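Local coordinates for fibronectin-binding protein BBK32 (Borrelia burgdorferi, PDB 6N1L), which binds fibronectin and, through the domain described here, inhibits complement, probably by binding C1r of the classical pathway, at residues K17-S22 against I80-K85; Y31-L36 against E124-I129. All coordinates share one frame; numbering follows the deposited sequence.

Interaction 1 of 2, residues K17-S22 against I80-K85; sequences KYNVDS and IQVSVK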
# COMPACT_ATOMS: atom_id res chain seq x y z
N LYS A 17 14.83 7.87 -2.66
CA LYS A 17 13.73 8.73 -3.08
C LYS A 17 12.87 8.05 -4.14
O LYS A 17 11.64 8.12 -4.08
CB LYS A 17 14.28 10.06 -3.60
CG LYS A 17 13.20 11.02 -4.09
CD LYS A 17 13.71 11.92 -5.20
CE LYS A 17 12.57 12.39 -6.10
NZ LYS A 17 12.97 12.31 -7.54
N TYR A 18 13.50 7.37 -5.10
CA TYR A 18 12.73 6.70 -6.14
C TYR A 18 11.87 5.59 -5.56
O TYR A 18 10.69 5.45 -5.90
CB TYR A 18 13.66 6.13 -7.21
CG TYR A 18 12.91 5.22 -8.16
CD1 TYR A 18 12.11 5.75 -9.17
CD2 TYR A 18 12.98 3.84 -8.03
CE1 TYR A 18 11.41 4.93 -10.03
CE2 TYR A 18 12.28 3.01 -8.90
CZ TYR A 18 11.50 3.56 -9.90
OH TYR A 18 10.80 2.74 -10.76
N ASN A 19 12.46 4.76 -4.69
CA ASN A 19 11.72 3.61 -4.19
C ASN A 19 10.64 4.01 -3.20
O ASN A 19 9.57 3.38 -3.16
CB ASN A 19 12.69 2.59 -3.58
CG ASN A 19 13.43 1.79 -4.64
OD1 ASN A 19 12.95 0.76 -5.10
ND2 ASN A 19 14.60 2.28 -5.05
N VAL A 20 10.88 5.07 -2.41
CA VAL A 20 9.83 5.56 -1.52
C VAL A 20 8.68 6.14 -2.33
O VAL A 20 7.50 5.89 -2.03
CB VAL A 20 10.42 6.59 -0.53
CG1 VAL A 20 9.31 7.26 0.26
CG2 VAL A 20 11.40 5.90 0.41
N ASP A 21 8.99 6.91 -3.38
CA ASP A 21 7.94 7.44 -4.24
C ASP A 21 7.12 6.32 -4.86
O ASP A 21 5.89 6.40 -4.93
CB ASP A 21 8.54 8.31 -5.35
CG ASP A 21 8.66 9.77 -4.96
OD1 ASP A 21 8.23 10.14 -3.84
OD2 ASP A 21 9.21 10.55 -5.77
N SER A 22 7.79 5.26 -5.33
CA SER A 22 7.08 4.12 -5.89
C SER A 22 6.23 3.43 -4.84
O SER A 22 5.14 2.92 -5.15
CB SER A 22 8.06 3.13 -6.51
OG SER A 22 8.86 3.76 -7.50
N ILE A 80 10.00 -0.98 -0.38
CA ILE A 80 10.52 -0.55 0.92
C ILE A 80 11.79 -1.33 1.28
O ILE A 80 12.72 -0.78 1.89
CB ILE A 80 9.44 -0.70 2.01
CG1 ILE A 80 8.28 0.26 1.73
CG2 ILE A 80 10.01 -0.43 3.42
CD1 ILE A 80 8.70 1.69 1.56
N GLN A 81 11.85 -2.61 0.91
CA GLN A 81 13.03 -3.40 1.26
C GLN A 81 14.26 -2.90 0.51
O GLN A 81 15.36 -2.85 1.08
CB GLN A 81 12.79 -4.88 0.99
CG GLN A 81 11.82 -5.50 1.97
CD GLN A 81 11.68 -7.00 1.79
OE1 GLN A 81 11.70 -7.50 0.67
NE2 GLN A 81 11.52 -7.71 2.90
N VAL A 82 14.09 -2.48 -0.75
CA VAL A 82 15.18 -1.83 -1.48
C VAL A 82 15.54 -0.50 -0.82
O VAL A 82 16.73 -0.14 -0.73
CB VAL A 82 14.79 -1.63 -2.96
CG1 VAL A 82 15.84 -0.78 -3.69
CG2 VAL A 82 14.61 -2.97 -3.64
N SER A 83 14.53 0.26 -0.38
CA SER A 83 14.78 1.52 0.30
C SER A 83 15.64 1.30 1.54
O SER A 83 16.60 2.05 1.77
CB SER A 83 13.46 2.19 0.70
OG SER A 83 12.85 2.78 -0.44
N VAL A 84 15.31 0.27 2.32
CA VAL A 84 16.03 0.00 3.57
C VAL A 84 17.46 -0.43 3.27
O VAL A 84 18.41 0.03 3.91
CB VAL A 84 15.27 -1.05 4.41
CG1 VAL A 84 16.14 -1.57 5.55
CG2 VAL A 84 13.97 -0.45 4.95
N LYS A 85 17.63 -1.33 2.29
CA LYS A 85 18.98 -1.77 1.95
C LYS A 85 19.85 -0.59 1.52
O LYS A 85 21.02 -0.48 1.94
CB LYS A 85 18.92 -2.83 0.84
CG LYS A 85 18.48 -4.20 1.33
CD LYS A 85 17.88 -5.07 0.21
CE LYS A 85 16.60 -5.78 0.70
NZ LYS A 85 16.57 -7.24 0.36
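Asn19 of helix 9-44 meets Val82 and Ser83 of helix 66-87. Its side chain can be followed outward atom by atom. CB points toward the other helix and lies 3.1 Å from Ser83 OG. This is a close carbon-to-hydroxyl approach, and the hydroxyl has its hydrogen-bond partner in Tyr79 O on its own helix. CG comes next, with Val82 CG1 at 3.6 Å. The first torsion puts CG anti to the carbonyl carbon (chi1 -77°), which places the amide beside the backbone N. The Asn19 and Val82 side chains cross at about a right angle. Val82 CG1 lies to one side of the amide plane and off its outer end, at about the same distance from CG, OD1 and ND2. OD1 also has Val82 CB at 3.7 Å. These are van der Waals contacts. The polar tip is held within its own helix, where ND2 is hydrogen-bonded to Gly15 O. ND2 also lies at the edge of the Tyr18 ring, in its plane.

Val20 adds the second part of the contact. Its CG2 approaches Ser83 OG at 3.5 Å, so the serine oxygen has Asn19 CB and Val20 CG2 as neighbours. With a serine at this point the backbones come close. The CA atoms of Asn19 and Ser83 are 5.8 Å apart. The segment axes approach to 8.5 Å and run nearly antiparallel, at 156°.

The contact is partly buried. Val82 is exposed, while Val20 and Ser83 are buried. Val20 packs on Leu140 and Gln144 of helix 122-147. Ile80 reaches Leu140 too. Helices 9-44 and 66-87 are thus neighbours in the bundle. Helix 122-147 packs against both, and helix 93-117 touches helix 66-87 through Ile109, against Ile80.

Interaction 2 of 2, residues Y31-L36 against E124-I129; sequences YNTYTL and EAYKAI
The rings of Tyr34 and Tyr126 slide past each other in opposite directions. Their planes differ by only about 27°, yet they are displaced and do not stack. Each ring instead lies against the base of the other side chain. Tyr34 CD1 is 3.6 Å from Tyr126 CB, and Tyr126 CD1 is 3.6 Å from Tyr34 CB. The approach to both rings is oblique. The closest ring-to-ring pair, Tyr34 CD1 and Tyr126 CG, is longer at 4.1 Å.

The first torsions explain the exchange. Tyr34 CG is anti to its backbone N (chi1 166°), which sends the ring out past Tyr126 CB. Tyr126 CB points toward helix 9-44. Its CG is anti to the carbonyl carbon, and from there the ring runs along Tyr34 to Thr33. There the phenol oxygen, Tyr126 OH, meets Thr33 CG2 at 3.2 Å. The methyl is the branch that touches. Thr33 OG1 is hydrogen-bonded to Lys29 O one turn back in its own helix.

Lys127 flanks the other end of Tyr34, with its CG 4.4 Å from Tyr34 OH. Its ammonium leads away to Glu124, forming a salt bridge of 3.2 Å between Lys127 NZ and Glu124 OE2 whose hydrogen bond is weak.

The two aromatic side chains fill a wide gap. The segment axes come no closer than 10.7 Å and diverge strongly from antiparallel, at 132°. Leu69 of helix 66-87 touches Tyr126, and Phe64 of the preceding loop touches Thr33. Val130 adds to the packing on Tyr34. This is helix-to-helix packing within an all-helical bundle, where the long first helix, 9-44, lies obliquely against the last, 122-147.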
# COMPACT_ATOMS: atom_id res chain seq x y z
N TYR A 31 -5.32 1.65 -2.19
CA TYR A 31 -6.46 2.35 -1.61
C TYR A 31 -7.53 2.64 -2.67
O TYR A 31 -8.73 2.51 -2.41
CB TYR A 31 -6.01 3.65 -0.93
CG TYR A 31 -7.15 4.38 -0.27
CD1 TYR A 31 -7.76 3.87 0.86
CD2 TYR A 31 -7.62 5.57 -0.80
CE1 TYR A 31 -8.83 4.51 1.45
CE2 TYR A 31 -8.68 6.23 -0.20
CZ TYR A 31 -9.27 5.70 0.92
OH TYR A 31 -10.33 6.37 1.50
N ASN A 32 -7.09 3.01 -3.88
CA ASN A 32 -8.05 3.24 -4.96
C ASN A 32 -8.80 1.96 -5.33
O ASN A 32 -9.99 2.01 -5.67
CB ASN A 32 -7.35 3.81 -6.19
CG ASN A 32 -6.88 5.26 -5.98
OD1 ASN A 32 -7.31 5.95 -5.06
ND2 ASN A 32 -6.01 5.71 -6.86
N THR A 33 -8.12 0.81 -5.25
CA THR A 33 -8.81 -0.46 -5.49
C THR A 33 -9.88 -0.72 -4.43
O THR A 33 -11.01 -1.09 -4.75
CB THR A 33 -7.80 -1.62 -5.51
OG1 THR A 33 -6.78 -1.36 -6.47
CG2 THR A 33 -8.51 -2.93 -5.92
N TYR A 34 -9.53 -0.51 -3.16
CA TYR A 34 -10.51 -0.61 -2.10
C TYR A 34 -11.71 0.31 -2.34
O TYR A 34 -12.86 -0.12 -2.19
CB TYR A 34 -9.84 -0.29 -0.77
CG TYR A 34 -10.80 -0.04 0.35
CD1 TYR A 34 -11.52 -1.08 0.93
CD2 TYR A 34 -10.98 1.25 0.86
CE1 TYR A 34 -12.41 -0.84 1.98
CE2 TYR A 34 -11.86 1.49 1.90
CZ TYR A 34 -12.56 0.44 2.45
OH TYR A 34 -13.44 0.69 3.49
N THR A 35 -11.46 1.55 -2.77
CA THR A 35 -12.57 2.48 -2.99
C THR A 35 -13.49 1.97 -4.08
O THR A 35 -14.73 1.96 -3.93
CB THR A 35 -12.01 3.85 -3.35
OG1 THR A 35 -11.29 4.38 -2.22
CG2 THR A 35 -13.14 4.81 -3.72
N LEU A 36 -12.90 1.51 -5.18
CA LEU A 36 -13.68 0.99 -6.30
C LEU A 36 -14.46 -0.26 -5.90
O LEU A 36 -15.66 -0.38 -6.21
CB LEU A 36 -12.76 0.71 -7.49
CG LEU A 36 -13.49 0.36 -8.80
CD1 LEU A 36 -14.29 1.55 -9.23
CD2 LEU A 36 -12.47 -0.01 -9.88
N GLU A 124 -13.10 -7.98 3.75
CA GLU A 124 -12.60 -7.92 5.12
C GLU A 124 -11.09 -7.78 5.15
O GLU A 124 -10.55 -7.13 6.06
CB GLU A 124 -13.02 -9.18 5.89
CG GLU A 124 -14.52 -9.30 6.11
CD GLU A 124 -15.06 -8.14 6.92
OE1 GLU A 124 -14.51 -7.88 8.02
OE2 GLU A 124 -16.03 -7.50 6.46
N ALA A 125 -10.39 -8.38 4.20
CA ALA A 125 -8.93 -8.24 4.13
C ALA A 125 -8.54 -6.79 3.88
O ALA A 125 -7.68 -6.24 4.57
CB ALA A 125 -8.37 -9.16 3.05
N TYR A 126 -9.19 -6.15 2.90
CA TYR A 126 -8.98 -4.72 2.67
C TYR A 126 -9.29 -3.91 3.92
O TYR A 126 -8.48 -3.07 4.34
CB TYR A 126 -9.84 -4.24 1.49
CG TYR A 126 -9.22 -4.43 0.12
CD1 TYR A 126 -8.26 -3.55 -0.37
CD2 TYR A 126 -9.60 -5.51 -0.68
CE1 TYR A 126 -7.70 -3.72 -1.62
CE2 TYR A 126 -9.05 -5.69 -1.94
CZ TYR A 126 -8.10 -4.80 -2.41
OH TYR A 126 -7.54 -4.99 -3.64
N LYS A 127 -10.45 -4.16 4.54
CA LYS A 127 -10.81 -3.42 5.75
C LYS A 127 -9.77 -3.56 6.85
O LYS A 127 -9.54 -2.62 7.62
CB LYS A 127 -12.18 -3.88 6.26
CG LYS A 127 -13.33 -3.02 5.77
CD LYS A 127 -14.50 -3.08 6.75
CE LYS A 127 -15.17 -4.45 6.73
NZ LYS A 127 -15.89 -4.75 8.01
N ALA A 128 -9.11 -4.72 6.93
CA ALA A 128 -8.08 -4.90 7.94
C ALA A 128 -6.85 -4.01 7.73
O ALA A 128 -6.11 -3.78 8.69
CB ALA A 128 -7.65 -6.37 7.97
N ILE A 129 -6.59 -3.51 6.52
CA ILE A 129 -5.32 -2.84 6.27
C ILE A 129 -5.46 -1.39 5.82
O ILE A 129 -4.44 -0.70 5.71
CB ILE A 129 -4.44 -3.63 5.28
CG1 ILE A 129 -5.14 -3.90 3.94
CG2 ILE A 129 -4.01 -4.95 5.92
CD1 ILE A 129 -5.03 -2.78 2.93

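Both interactions use helix 9-44, which meets helix 66-87 in interaction 1 and helix 122-147 in interaction 2. Their centres are 23 Å apart and lie on opposite sides of the chain's centre. The nearest atoms are about 11 Å apart, so the two do not touch. The helix spacing differs: a small serine goes with the closer axes of interaction 1, and two tyrosines with the wider spacing of interaction 2, probably because of their size. Helix 122-147 is common to both: it supplies segment 124-129, and its Leu140 touches Val20 and Ile80 of interaction 1. The segments alternate along the chain, and each contact joins helix 9-44 to a different later helix.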